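PDB 5JO8: CEP104 from Gallus gallus, which is a centriolar protein whose TOG domain, the part in this crystal, probably binds tubulin or microtubules. Local coordinates for residues L123-T128 against W164-P169; K134-L139 against P174-Q179; V153-I158 against V194-C199; Q179-N184 against H188-R193. One frame throughout, in Å; residues are numbered along the deposited sequence. Where two conformers were deposited one is given.

Interaction 1: L123-T128 against W164-P169; sequences LGKLET and WSEVKP
Lys125 and Glu166 form a polar contact along one edge of the helical array, where the first turn of helix 125-142 meets the loop between helix 148-163 and helix 173-177. Lys125 NZ donates a hydrogen bond to the backbone Glu166 O at 2.7 Å. The C=O...N angle is 128°, and the donor lies 25° off the carbonyl plane. The lysine chain bends at chi2, chi3 and chi4, which curls the ammonium back against the loop. Its CE then rests 3.4 Å from Glu166 OE1, while the salt bridge from NZ to that same OE1 is long. Two waters bridge the side chains. One accepts from Lys125 NZ and donates to Glu166 OE2, and the other accepts from Thr128 OG1 and donates to Glu166 OE1. Thr128 also has an apolar branch. With CG2 anti to the backbone N (OG1 at chi1 -48°), the methyl lies 3.7 Å from Glu166 O and 4.2 Å from Val167 CG2. Helix 100-121 also touches this pair, through Val118 on Thr128 and Ile114 on Val167. Lys125 and Thr128 both touch Leu170. A helix start held against an inter-helix loop in this way is consistent with the stacked HEAT-like helical pairs of a TOG domain.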
loop_
_atom_site.group_PDB
_atom_site.type_symbol
_atom_site.label_atom_id
_atom_site.label_comp_id
_atom_site.label_asym_id
_atom_site.label_seq_id
_atom_site.Cartn_x
_atom_site.Cartn_y
_atom_site.Cartn_z
ATOM N N LEU A 123 12.512 18.010 4.213
ATOM C CA LEU A 123 11.660 18.384 3.091
ATOM C C LEU A 123 10.191 18.553 3.474
ATOM O O LEU A 123 9.427 19.190 2.753
ATOM C CB LEU A 123 11.787 17.365 1.954
ATOM C CG LEU A 123 13.166 17.372 1.297
ATOM C CD1 LEU A 123 13.184 16.456 0.080
ATOM C CD2 LEU A 123 13.596 18.785 0.916
ATOM N N GLY A 124 9.801 17.969 4.602
ATOM C CA GLY A 124 8.439 18.132 5.092
ATOM C C GLY A 124 7.543 16.963 4.750
ATOM O O GLY A 124 7.808 16.235 3.779
ATOM N N LYS A 125 6.456 16.838 5.504
ATOM C CA LYS A 125 5.601 15.661 5.426
ATOM C C LYS A 125 4.731 15.650 4.177
ATOM O O LYS A 125 4.188 14.600 3.817
ATOM C CB LYS A 125 4.753 15.495 6.691
ATOM C CG LYS A 125 5.558 15.415 7.987
ATOM C CD LYS A 125 6.803 14.533 7.875
ATOM C CE LYS A 125 6.447 13.058 7.789
ATOM N NZ LYS A 125 5.816 12.535 9.054
ATOM N N LEU A 126 4.603 16.784 3.496
ATOM C CA LEU A 126 3.953 16.793 2.186
ATOM C C LEU A 126 4.701 15.857 1.230
ATOM O O LEU A 126 4.080 15.138 0.439
ATOM C CB LEU A 126 3.867 18.231 1.621
ATOM C CG LEU A 126 3.148 18.549 0.302
ATOM C CD1 LEU A 126 2.991 20.056 0.189
ATOM C CD2 LEU A 126 3.859 18.041 -0.945
ATOM N N GLU A 127 6.028 15.873 1.295
ATOM C CA GLU A 127 6.814 15.014 0.419
ATOM C C GLU A 127 6.643 13.553 0.806
ATOM O O GLU A 127 6.507 12.700 -0.068
ATOM C CB GLU A 127 8.285 15.412 0.426
ATOM C CG GLU A 127 8.487 16.826 -0.106
ATOM C CD GLU A 127 7.993 16.987 -1.537
ATOM O OE1 GLU A 127 8.139 16.039 -2.338
ATOM O OE2 GLU A 127 7.446 18.065 -1.868
ATOM N N THR A 128 6.621 13.277 2.105
ATOM C CA THR A 128 6.370 11.909 2.576
ATOM C C THR A 128 5.031 11.424 2.045
ATOM O O THR A 128 4.902 10.284 1.578
ATOM C CB THR A 128 6.317 11.860 4.097
ATOM O OG1 THR A 128 7.449 12.564 4.623
ATOM C CG2 THR A 128 6.340 10.411 4.597
ATOM N N TRP A 164 6.025 2.903 10.021
ATOM C CA TRP A 164 7.211 3.756 10.093
ATOM C C TRP A 164 6.851 5.071 10.755
ATOM O O TRP A 164 5.781 5.628 10.507
ATOM C CB TRP A 164 7.822 4.041 8.721
ATOM C CG TRP A 164 8.401 2.850 8.064
ATOM C CD1 TRP A 164 8.887 1.715 8.671
ATOM C CD2 TRP A 164 8.531 2.650 6.660
ATOM N NE1 TRP A 164 9.316 0.823 7.708
ATOM C CE2 TRP A 164 9.104 1.375 6.469
ATOM C CE3 TRP A 164 8.221 3.428 5.536
ATOM C CZ2 TRP A 164 9.367 0.861 5.203
ATOM C CZ3 TRP A 164 8.480 2.915 4.283
ATOM C CH2 TRP A 164 9.046 1.639 4.127
ATOM N N SER A 165 7.749 5.546 11.612
ATOM C CA SER A 165 7.499 6.784 12.353
ATOM C C SER A 165 7.212 7.981 11.440
ATOM O O SER A 165 6.466 8.884 11.824
ATOM C CB SER A 165 8.655 7.096 13.309
ATOM O OG SER A 165 9.843 7.349 12.595
ATOM N N GLU A 166 7.791 7.986 10.239
ATOM C CA GLU A 166 7.519 9.063 9.279
ATOM C C GLU A 166 6.135 8.968 8.644
ATOM O O GLU A 166 5.592 9.973 8.188
ATOM C CB GLU A 166 8.566 9.082 8.165
ATOM C CG GLU A 166 9.954 9.579 8.592
ATOM C CD GLU A 166 9.972 11.057 8.967
ATOM O OE1 GLU A 166 9.584 11.899 8.130
ATOM O OE2 GLU A 166 10.387 11.375 10.102
ATOM N N VAL A 167 5.570 7.768 8.600
ATOM C CA VAL A 167 4.351 7.520 7.839
ATOM C C VAL A 167 3.113 7.409 8.715
ATOM O O VAL A 167 2.035 7.875 8.346
ATOM C CB VAL A 167 4.506 6.262 6.967
ATOM C CG1 VAL A 167 3.180 5.882 6.312
ATOM C CG2 VAL A 167 5.579 6.451 5.920
ATOM N N LYS A 168 3.253 6.736 9.855
ATOM C CA LYS A 168 2.122 6.551 10.768
ATOM C C LYS A 168 1.283 7.821 11.070
ATOM O O LYS A 168 0.057 7.782 10.950
ATOM C CB LYS A 168 2.572 5.839 12.058
ATOM C CG LYS A 168 1.412 5.374 12.930
ATOM C CD LYS A 168 1.874 4.390 14.000
ATOM C CE LYS A 168 0.714 3.929 14.879
ATOM N NZ LYS A 168 1.069 2.743 15.719
ATOM N N PRO A 169 1.936 8.958 11.404
ATOM C CA PRO A 169 1.133 10.142 11.722
ATOM C C PRO A 169 0.324 10.703 10.539
ATOM O O PRO A 169 -0.583 11.509 10.757
ATOM C CB PRO A 169 2.182 11.174 12.147
ATOM C CG PRO A 169 3.403 10.412 12.466
ATOM C CD PRO A 169 3.376 9.202 11.595
HETATM O O HOH W 1 7.778 13.065 11.097
HETATM O O HOH W 2 9.436 11.244 5.713
#

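Interaction 2: K134-L139 against P174-Q179; sequences KTLPGL and PVHLVQ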
loop_
_atom_site.group_PDB
_atom_site.type_symbol
_atom_site.label_atom_id
_atom_site.label_comp_id
_atom_site.label_asym_id
_atom_site.label_seq_id
_atom_site.Cartn_x
_atom_site.Cartn_y
_atom_site.Cartn_z
ATOM N N LYS A 134 1.804 7.926 -4.182
ATOM C CA LYS A 134 2.187 7.526 -5.531
ATOM C C LYS A 134 2.547 6.049 -5.646
ATOM O O LYS A 134 2.609 5.513 -6.751
ATOM C CB LYS A 134 3.351 8.383 -6.048
ATOM C CG LYS A 134 2.997 9.847 -6.283
ATOM C CD LYS A 134 1.877 9.973 -7.298
ATOM C CE LYS A 134 1.427 11.422 -7.426
ATOM N NZ LYS A 134 0.306 11.583 -8.396
ATOM N N THR A 135 2.816 5.401 -4.516
ATOM C CA THR A 135 3.303 4.025 -4.540
ATOM C C THR A 135 2.349 2.998 -3.931
ATOM O O THR A 135 2.334 1.841 -4.356
ATOM C CB THR A 135 4.674 3.901 -3.848
ATOM O OG1 THR A 135 4.554 4.263 -2.467
ATOM C CG2 THR A 135 5.683 4.818 -4.528
ATOM N N LEU A 136 1.574 3.405 -2.938
ATOM C CA LEU A 136 0.677 2.458 -2.275
ATOM C C LEU A 136 -0.288 1.743 -3.228
ATOM O O LEU A 136 -0.489 0.533 -3.082
ATOM C CB LEU A 136 -0.072 3.138 -1.121
ATOM C CG LEU A 136 -0.943 2.225 -0.248
ATOM C CD1 LEU A 136 -0.152 1.037 0.319
ATOM C CD2 LEU A 136 -1.545 3.059 0.872
ATOM N N PRO A 137 -0.883 2.450 -4.203
ATOM C CA PRO A 137 -1.791 1.712 -5.099
ATOM C C PRO A 137 -1.092 0.594 -5.864
ATOM O O PRO A 137 -1.628 -0.515 -5.989
ATOM C CB PRO A 137 -2.282 2.790 -6.056
ATOM C CG PRO A 137 -2.223 4.046 -5.240
ATOM C CD PRO A 137 -0.960 3.904 -4.438
ATOM N N GLY A 138 0.115 0.859 -6.348
ATOM C CA GLY A 138 0.873 -0.168 -7.026
ATOM C C GLY A 138 1.276 -1.309 -6.111
ATOM O O GLY A 138 1.274 -2.480 -6.515
ATOM N N LEU A 139 1.647 -0.983 -4.875
ATOM C CA LEU A 139 2.033 -2.015 -3.912
ATOM C C LEU A 139 0.832 -2.900 -3.624
ATOM O O LEU A 139 0.951 -4.133 -3.561
ATOM C CB LEU A 139 2.544 -1.387 -2.621
ATOM C CG LEU A 139 3.901 -0.698 -2.744
ATOM C CD1 LEU A 139 4.124 0.194 -1.550
ATOM C CD2 LEU A 139 5.012 -1.747 -2.850
ATOM N N PRO A 174 -4.060 3.313 6.482
ATOM C CA PRO A 174 -5.330 2.687 6.884
ATOM C C PRO A 174 -6.535 3.121 6.059
ATOM O O PRO A 174 -7.396 2.308 5.719
ATOM C CB PRO A 174 -5.484 3.141 8.342
ATOM C CG PRO A 174 -4.084 3.234 8.819
ATOM C CD PRO A 174 -3.342 3.851 7.653
ATOM N N VAL A 175 -6.591 4.408 5.727
ATOM C CA VAL A 175 -7.688 4.937 4.939
ATOM C C VAL A 175 -7.734 4.308 3.551
ATOM O O VAL A 175 -8.805 3.949 3.059
ATOM C CB VAL A 175 -7.624 6.474 4.873
ATOM C CG1 VAL A 175 -8.769 7.014 4.032
ATOM C CG2 VAL A 175 -7.665 7.045 6.278
ATOM N N HIS A 176 -6.574 4.156 2.927
ATOM C CA HIS A 176 -6.502 3.492 1.633
ATOM C C HIS A 176 -6.997 2.046 1.745
ATOM O O HIS A 176 -7.719 1.561 0.879
ATOM C CB HIS A 176 -5.063 3.495 1.126
ATOM C CG HIS A 176 -4.945 3.507 -0.365
ATOM N ND1 HIS A 176 -5.294 2.431 -1.152
ATOM C CD2 HIS A 176 -4.505 4.465 -1.214
ATOM C CE1 HIS A 176 -5.079 2.725 -2.422
ATOM N NE2 HIS A 176 -4.602 3.956 -2.487
ATOM N N LEU A 177 -6.591 1.368 2.813
ATOM C CA LEU A 177 -6.942 -0.044 3.006
ATOM C C LEU A 177 -8.436 -0.320 3.213
ATOM O O LEU A 177 -8.901 -1.413 2.876
ATOM C CB LEU A 177 -6.150 -0.630 4.168
ATOM C CG LEU A 177 -4.653 -0.839 3.950
ATOM C CD1 LEU A 177 -4.041 -1.316 5.223
ATOM C CD2 LEU A 177 -4.331 -1.795 2.800
ATOM N N VAL A 178 -9.171 0.642 3.769
ATOM C CA VAL A 178 -10.606 0.459 4.024
ATOM C C VAL A 178 -11.534 0.958 2.923
ATOM O O VAL A 178 -12.747 1.025 3.105
ATOM C CB VAL A 178 -11.035 0.991 5.408
ATOM C CG1 VAL A 178 -10.252 0.308 6.512
ATOM C CG2 VAL A 178 -10.906 2.509 5.478
ATOM N N GLN A 179 -10.968 1.301 1.772
ATOM C CA GLN A 179 -11.808 1.712 0.659
ATOM C C GLN A 179 -12.593 0.515 0.129
ATOM O O GLN A 179 -12.207 -0.628 0.353
ATOM C CB GLN A 179 -10.967 2.382 -0.435
ATOM C CG GLN A 179 -10.359 3.715 0.016
ATOM C CD GLN A 179 -11.381 4.615 0.713
ATOM O OE1 GLN A 179 -12.296 5.141 0.076
ATOM N NE2 GLN A 179 -11.235 4.779 2.030
#
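The close part of this contact is Leu136 against the base of His176. Leu136 CD2 lies 3.6 Å from His176 CB and equally near CG. The leucine reaches over one face of the imidazole, with its CG 4.2 Å above the ring plane and displaced toward the rim. The two side chains run past each other in opposite directions. In both residues CG is anti to the backbone N, at chi1 -174° in Leu136 and -150° in His176, and this extends the two groups across the space between the helices. The backbones stay well apart, with Leu136 CA and His176 CA 8.2 Å from each other. Helix 125-142 and the short helix 173-177 both belong to the all-helical TOG fold, and Leu136 also packs on Ile158 of helix 148-163. The solvent side is slighter. There exposed Pro137 gives less surface and meets the imidazole obliquely, though its CG comes to 3.6 Å from His176 NE2. Were the imidazole cut back to an alanine here, Leu136 CD2 and Pro137 CG would probably lose their partner, and a gap would be likely to open between the two helices. Exposed Gln179 folds back on its own segment, where its NE2 donates to Val175 O at 2.8 Å.

Interaction 3: V153-I158 against V194-C199; sequences VAAKFI and VELVEC
Leu196 enters this contact with chi1 at -88° and chi2 at 167°, and these torsions send its two methyls toward helix 148-163. Ile158 answers with chi1 at -69° and an extended chi2, which carries CD1 toward the leucine. The contact is helix against helix in the HEAT-like array expected of a TOG domain: helix 148-163 packs beside helix 187-204. The backbones come closest at the small Ala155, with Ala155 CA and Leu196 CA 6.9 Å apart. The two leucine methyls have separate tasks. CD1 meets Ile158 CD1 at 4.2 Å, methyl to methyl. CD2 turns to Ala155 and lies the same distance from its CB. Leu196 is thus the one residue of 194-199 that reaches 153-158, and it takes two residues about one helical turn apart. Side chain against side chain, the contact is wholly apolar. Ile158 is backed by Leu139 and Leu140 of helix 125-142. Leu196 also touches Leu177 of helix 173-177, while its neighbour Val197 packs on Phe219 and Ile238 farther along the array. The shortest approach of all is made by Leu196 CD2, 3.6 Å from the backbone Ala155 O.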
loop_
_atom_site.group_PDB
_atom_site.type_symbol
_atom_site.label_atom_id
_atom_site.label_comp_id
_atom_site.label_asym_id
_atom_site.label_seq_id
_atom_site.Cartn_x
_atom_site.Cartn_y
_atom_site.Cartn_z
ATOM N N VAL A 153 5.392 -10.705 0.313
ATOM C CA VAL A 153 6.410 -9.661 0.280
ATOM C C VAL A 153 5.746 -8.303 0.230
ATOM O O VAL A 153 6.064 -7.419 1.032
ATOM C CB VAL A 153 7.376 -9.845 -0.895
ATOM C CG1 VAL A 153 8.222 -8.593 -1.090
ATOM C CG2 VAL A 153 8.267 -11.041 -0.650
ATOM N N ALA A 154 4.817 -8.144 -0.702
ATOM C CA ALA A 154 4.179 -6.851 -0.893
ATOM C C ALA A 154 3.341 -6.468 0.326
ATOM O O ALA A 154 3.370 -5.331 0.775
ATOM C CB ALA A 154 3.333 -6.846 -2.165
ATOM N N ALA A 155 2.591 -7.410 0.880
ATOM C CA ALA A 155 1.750 -7.079 2.019
ATOM C C ALA A 155 2.590 -6.727 3.240
ATOM O O ALA A 155 2.250 -5.801 3.980
ATOM C CB ALA A 155 0.796 -8.233 2.337
ATOM N N LYS A 156 3.698 -7.430 3.437
ATOM C CA LYS A 156 4.582 -7.162 4.565
ATOM C C LYS A 156 5.208 -5.784 4.427
ATOM O O LYS A 156 5.364 -5.068 5.415
ATOM C CB LYS A 156 5.686 -8.215 4.686
ATOM C CG LYS A 156 5.237 -9.548 5.285
ATOM C CD LYS A 156 6.437 -10.451 5.559
ATOM C CE LYS A 156 5.999 -11.754 6.221
ATOM N NZ LYS A 156 7.152 -12.664 6.455
ATOM N N PHE A 157 5.574 -5.414 3.205
ATOM C CA PHE A 157 6.119 -4.075 2.989
ATOM C C PHE A 157 5.083 -3.013 3.330
ATOM O O PHE A 157 5.417 -2.008 3.968
ATOM C CB PHE A 157 6.603 -3.870 1.554
ATOM C CG PHE A 157 7.302 -2.550 1.349
ATOM C CD1 PHE A 157 8.645 -2.411 1.662
ATOM C CD2 PHE A 157 6.616 -1.459 0.849
ATOM C CE1 PHE A 157 9.291 -1.185 1.491
ATOM C CE2 PHE A 157 7.269 -0.237 0.669
ATOM C CZ PHE A 157 8.598 -0.112 0.983
ATOM N N ILE A 158 3.835 -3.225 2.910
ATOM C CA ILE A 158 2.765 -2.279 3.227
ATOM C C ILE A 158 2.578 -2.174 4.733
ATOM O O ILE A 158 2.435 -1.078 5.277
ATOM C CB ILE A 158 1.453 -2.613 2.498
ATOM C CG1 ILE A 158 1.581 -2.360 0.997
ATOM C CG2 ILE A 158 0.305 -1.783 3.071
ATOM C CD1 ILE A 158 0.508 -3.057 0.178
ATOM N N VAL A 194 -8.361 -7.833 2.960
ATOM C CA VAL A 194 -8.989 -8.067 4.258
ATOM C C VAL A 194 -7.965 -8.463 5.316
ATOM O O VAL A 194 -8.085 -8.080 6.482
ATOM C CB VAL A 194 -10.175 -9.044 4.187
ATOM C CG1 VAL A 194 -11.311 -8.412 3.414
ATOM C CG2 VAL A 194 -9.766 -10.372 3.540
ATOM N N GLU A 195 -6.946 -9.219 4.915
ATOM C CA GLU A 195 -5.934 -9.635 5.864
ATOM C C GLU A 195 -5.084 -8.454 6.332
ATOM O O GLU A 195 -4.704 -8.393 7.502
ATOM C CB GLU A 195 -5.045 -10.726 5.259
ATOM C CG GLU A 195 -5.743 -12.042 5.045
ATOM C CD GLU A 195 -4.845 -13.043 4.345
ATOM O OE1 GLU A 195 -3.941 -12.616 3.589
ATOM O OE2 GLU A 195 -5.039 -14.252 4.557
ATOM N N LEU A 196 -4.780 -7.536 5.418
ATOM C CA LEU A 196 -4.046 -6.315 5.770
ATOM C C LEU A 196 -4.801 -5.467 6.785
ATOM O O LEU A 196 -4.224 -4.998 7.769
ATOM C CB LEU A 196 -3.729 -5.480 4.528
ATOM C CG LEU A 196 -2.420 -5.868 3.841
ATOM C CD1 LEU A 196 -2.319 -5.237 2.464
ATOM C CD2 LEU A 196 -1.239 -5.451 4.702
ATOM N N VAL A 197 -6.095 -5.277 6.547
ATOM C CA VAL A 197 -6.929 -4.536 7.481
ATOM C C VAL A 197 -6.937 -5.253 8.829
ATOM O O VAL A 197 -6.707 -4.628 9.864
ATOM C CB VAL A 197 -8.370 -4.340 6.940
ATOM C CG1 VAL A 197 -9.268 -3.732 8.015
ATOM C CG2 VAL A 197 -8.359 -3.452 5.693
ATOM N N GLU A 198 -7.185 -6.564 8.822
ATOM C CA GLU A 198 -7.283 -7.298 10.073
ATOM C C GLU A 198 -5.993 -7.162 10.863
ATOM O O GLU A 198 -6.012 -6.928 12.074
ATOM C CB GLU A 198 -7.552 -8.777 9.814
ATOM C CG GLU A 198 -7.699 -9.594 11.089
ATOM C CD GLU A 198 -7.753 -11.082 10.839
ATOM O OE1 GLU A 198 -8.343 -11.785 11.682
ATOM O OE2 GLU A 198 -7.198 -11.552 9.819
ATOM N N CYS A 199 -4.878 -7.307 10.162
ATOM C CA CYS A 199 -3.568 -7.285 10.787
ATOM C C CYS A 199 -3.235 -5.902 11.340
ATOM O O CYS A 199 -2.868 -5.756 12.511
ATOM C CB CYS A 199 -2.513 -7.719 9.769
ATOM S SG CYS A 199 -0.805 -7.544 10.311
#

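Interaction 4: Q179-N184 against H188-R193; sequences QLLKPN and HLAMSR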
loop_
_atom_site.group_PDB
_atom_site.type_symbol
_atom_site.label_atom_id
_atom_site.label_comp_id
_atom_site.label_asym_id
_atom_site.label_seq_id
_atom_site.Cartn_x
_atom_site.Cartn_y
_atom_site.Cartn_z
ATOM N N GLN A 179 -10.968 1.301 1.772
ATOM C CA GLN A 179 -11.808 1.712 0.659
ATOM C C GLN A 179 -12.593 0.515 0.129
ATOM O O GLN A 179 -12.207 -0.628 0.353
ATOM C CB GLN A 179 -10.967 2.382 -0.435
ATOM C CG GLN A 179 -10.359 3.715 0.016
ATOM C CD GLN A 179 -11.381 4.615 0.713
ATOM O OE1 GLN A 179 -12.296 5.141 0.076
ATOM N NE2 GLN A 179 -11.235 4.779 2.030
ATOM N N LEU A 180 -13.701 0.789 -0.553
ATOM C CA LEU A 180 -14.624 -0.251 -1.009
ATOM C C LEU A 180 -13.928 -1.414 -1.712
ATOM O O LEU A 180 -13.058 -1.213 -2.557
ATOM C CB LEU A 180 -15.683 0.344 -1.944
ATOM C CG LEU A 180 -16.754 -0.625 -2.452
ATOM C CD1 LEU A 180 -17.893 -0.736 -1.446
ATOM C CD2 LEU A 180 -17.271 -0.219 -3.827
ATOM N N LEU A 181 -14.317 -2.627 -1.340
ATOM C CA LEU A 181 -13.863 -3.831 -2.010
ATOM C C LEU A 181 -15.056 -4.364 -2.798
ATOM O O LEU A 181 -16.081 -4.705 -2.211
ATOM C CB LEU A 181 -13.414 -4.858 -0.973
ATOM C CG LEU A 181 -12.789 -6.162 -1.458
ATOM C CD1 LEU A 181 -11.392 -5.923 -2.016
ATOM C CD2 LEU A 181 -12.761 -7.174 -0.323
ATOM N N LYS A 182 -14.938 -4.415 -4.122
ATOM C CA LYS A 182 -16.031 -4.918 -4.955
ATOM C C LYS A 182 -16.253 -6.409 -4.702
ATOM O O LYS A 182 -15.297 -7.150 -4.498
ATOM C CB LYS A 182 -15.757 -4.659 -6.441
ATOM C CG LYS A 182 -15.890 -3.200 -6.861
ATOM C CD LYS A 182 -15.820 -3.059 -8.373
ATOM C CE LYS A 182 -15.844 -1.598 -8.797
ATOM N NZ LYS A 182 -15.776 -1.443 -10.278
ATOM N N PRO A 183 -17.519 -6.849 -4.713
ATOM C CA PRO A 183 -17.872 -8.245 -4.407
ATOM C C PRO A 183 -17.282 -9.244 -5.392
ATOM O O PRO A 183 -17.152 -10.432 -5.071
ATOM C CB PRO A 183 -19.400 -8.252 -4.530
ATOM C CG PRO A 183 -19.804 -6.837 -4.325
ATOM C CD PRO A 183 -18.712 -6.013 -4.924
ATOM N N ASN A 184 -16.941 -8.762 -6.583
ATOM C CA ASN A 184 -16.398 -9.603 -7.639
ATOM C C ASN A 184 -14.896 -9.389 -7.814
ATOM O O ASN A 184 -14.299 -9.924 -8.747
ATOM C CB ASN A 184 -17.107 -9.288 -8.953
ATOM C CG ASN A 184 -17.010 -7.821 -9.321
ATOM O OD1 ASN A 184 -17.691 -6.978 -8.736
ATOM N ND2 ASN A 184 -16.159 -7.510 -10.289
ATOM N N HIS A 188 -7.267 -13.207 -4.796
ATOM C CA HIS A 188 -6.001 -12.932 -4.113
ATOM C C HIS A 188 -5.928 -11.488 -3.629
ATOM O O HIS A 188 -5.540 -11.226 -2.490
ATOM C CB HIS A 188 -4.809 -13.247 -5.015
ATOM C CG HIS A 188 -4.635 -14.708 -5.275
ATOM N ND1 HIS A 188 -4.233 -15.210 -6.495
ATOM C CD2 HIS A 188 -4.813 -15.778 -4.466
ATOM C CE1 HIS A 188 -4.169 -16.528 -6.424
ATOM N NE2 HIS A 188 -4.521 -16.899 -5.206
ATOM N N LEU A 189 -6.318 -10.563 -4.493
ATOM C CA LEU A 189 -6.368 -9.150 -4.141
ATOM C C LEU A 189 -7.288 -8.919 -2.941
ATOM O O LEU A 189 -6.936 -8.212 -2.000
ATOM C CB LEU A 189 -6.887 -8.353 -5.330
ATOM C CG LEU A 189 -6.774 -6.838 -5.237
ATOM C CD1 LEU A 189 -5.305 -6.425 -5.205
ATOM C CD2 LEU A 189 -7.515 -6.188 -6.403
ATOM N N ALA A 190 -8.473 -9.523 -2.976
ATOM C CA ALA A 190 -9.449 -9.296 -1.916
ATOM C C ALA A 190 -8.968 -9.880 -0.603
ATOM O O ALA A 190 -9.091 -9.259 0.449
ATOM C CB ALA A 190 -10.785 -9.920 -2.296
ATOM N N MET A 191 -8.435 -11.093 -0.665
ATOM C CA MET A 191 -7.911 -11.754 0.518
ATOM C C MET A 191 -6.794 -10.945 1.158
ATOM O O MET A 191 -6.762 -10.770 2.373
ATOM C CB MET A 191 -7.403 -13.150 0.169
ATOM C CG MET A 191 -8.485 -14.210 0.118
ATOM S SD MET A 191 -9.343 -14.362 1.696
ATOM C CE MET A 191 -7.995 -14.837 2.781
ATOM N N SER A 192 -5.871 -10.455 0.336
ATOM C CA SER A 192 -4.769 -9.651 0.837
ATOM C C SER A 192 -5.281 -8.395 1.507
ATOM O O SER A 192 -4.768 -7.987 2.544
ATOM C CB SER A 192 -3.838 -9.262 -0.304
ATOM O OG SER A 192 -3.101 -10.384 -0.765
ATOM N N ARG A 193 -6.310 -7.803 0.920
ATOM C CA ARG A 193 -6.853 -6.577 1.485
ATOM C C ARG A 193 -7.510 -6.812 2.839
ATOM O O ARG A 193 -7.241 -6.083 3.788
ATOM C CB ARG A 193 -7.822 -5.883 0.531
ATOM C CG ARG A 193 -8.185 -4.480 1.004
ATOM C CD ARG A 193 -7.499 -3.389 0.168
ATOM N NE ARG A 193 -8.282 -3.121 -1.036
ATOM C CZ ARG A 193 -9.428 -2.449 -1.048
ATOM N NH1 ARG A 193 -9.931 -1.966 0.081
ATOM N NH2 ARG A 193 -10.080 -2.269 -2.188
#
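Ala190 is the first residue of helix segment 188-193 to touch the extended loop 179-184. Its CB lies 3.9 Å from Leu181 CD2, and its CA is just as near Leu181 CD1. CG of Leu181, anti to the backbone N (chi1 -175°), points the branch at the helix, where both methyls meet this small residue. Val231 of helix 229-245 touches both Leu181 and Ala190 and extends the apolar patch. The chain then turns through Met191 and Ser192. Ser192 faces elsewhere and bonds through OG to Thr143 O.

Arg193, one turn after Ala190, supplies the polar half. Its chain bends at chi2 and chi3 and brings the edge of the guanidinium to two successive loop carbonyls. NH1 donates to Gln179 O at 2.7 Å, with an N-H...O angle of 169° and the oxygen in the guanidinium plane. NH2 donates to Leu180 O at 3.2 Å. That bond is also nearly straight at the hydrogen, but the donor stands above the carbonyl plane. Leu181 CD1 sits over one guanidinium face, 3.8 Å above its plane and offset toward the rim. NH1 also bonds Leu177 O, at the end of helix 173-177. A leucine in place of Arg193 would probably leave the carbonyls of Gln179 and Leu180 without these donors and let the loop shift on the helix. The chemistry implies that one cationic group bonded to main-chain oxygens probably helps hold the loop's path, with bonds that do not depend on the side chains of Gln179 and Leu180.

The four contacts join helices and connecting loops of a single TOG domain. Interactions 1 and 2 both use helix 125-142, yet their centres are 15 Å apart and they do not touch. Interactions 2 and 3 are closer, with centres 11 Å apart, and meet where Leu139 CD1 packs 3.8 Å from Phe157 CD2. The same Phe157 reaches interaction 1, its CZ 3.6 Å from Trp164 CH2. Interactions 2 and 4 share Gln179 and have centres 12 Å apart; Arg193 also ties interaction 4 to the end of helix 173-177. Interaction 4 is nested within the loop closed by interaction 3. Interactions 1 and 4 lie on opposite sides of the chain's centre, their centres 27 Å apart.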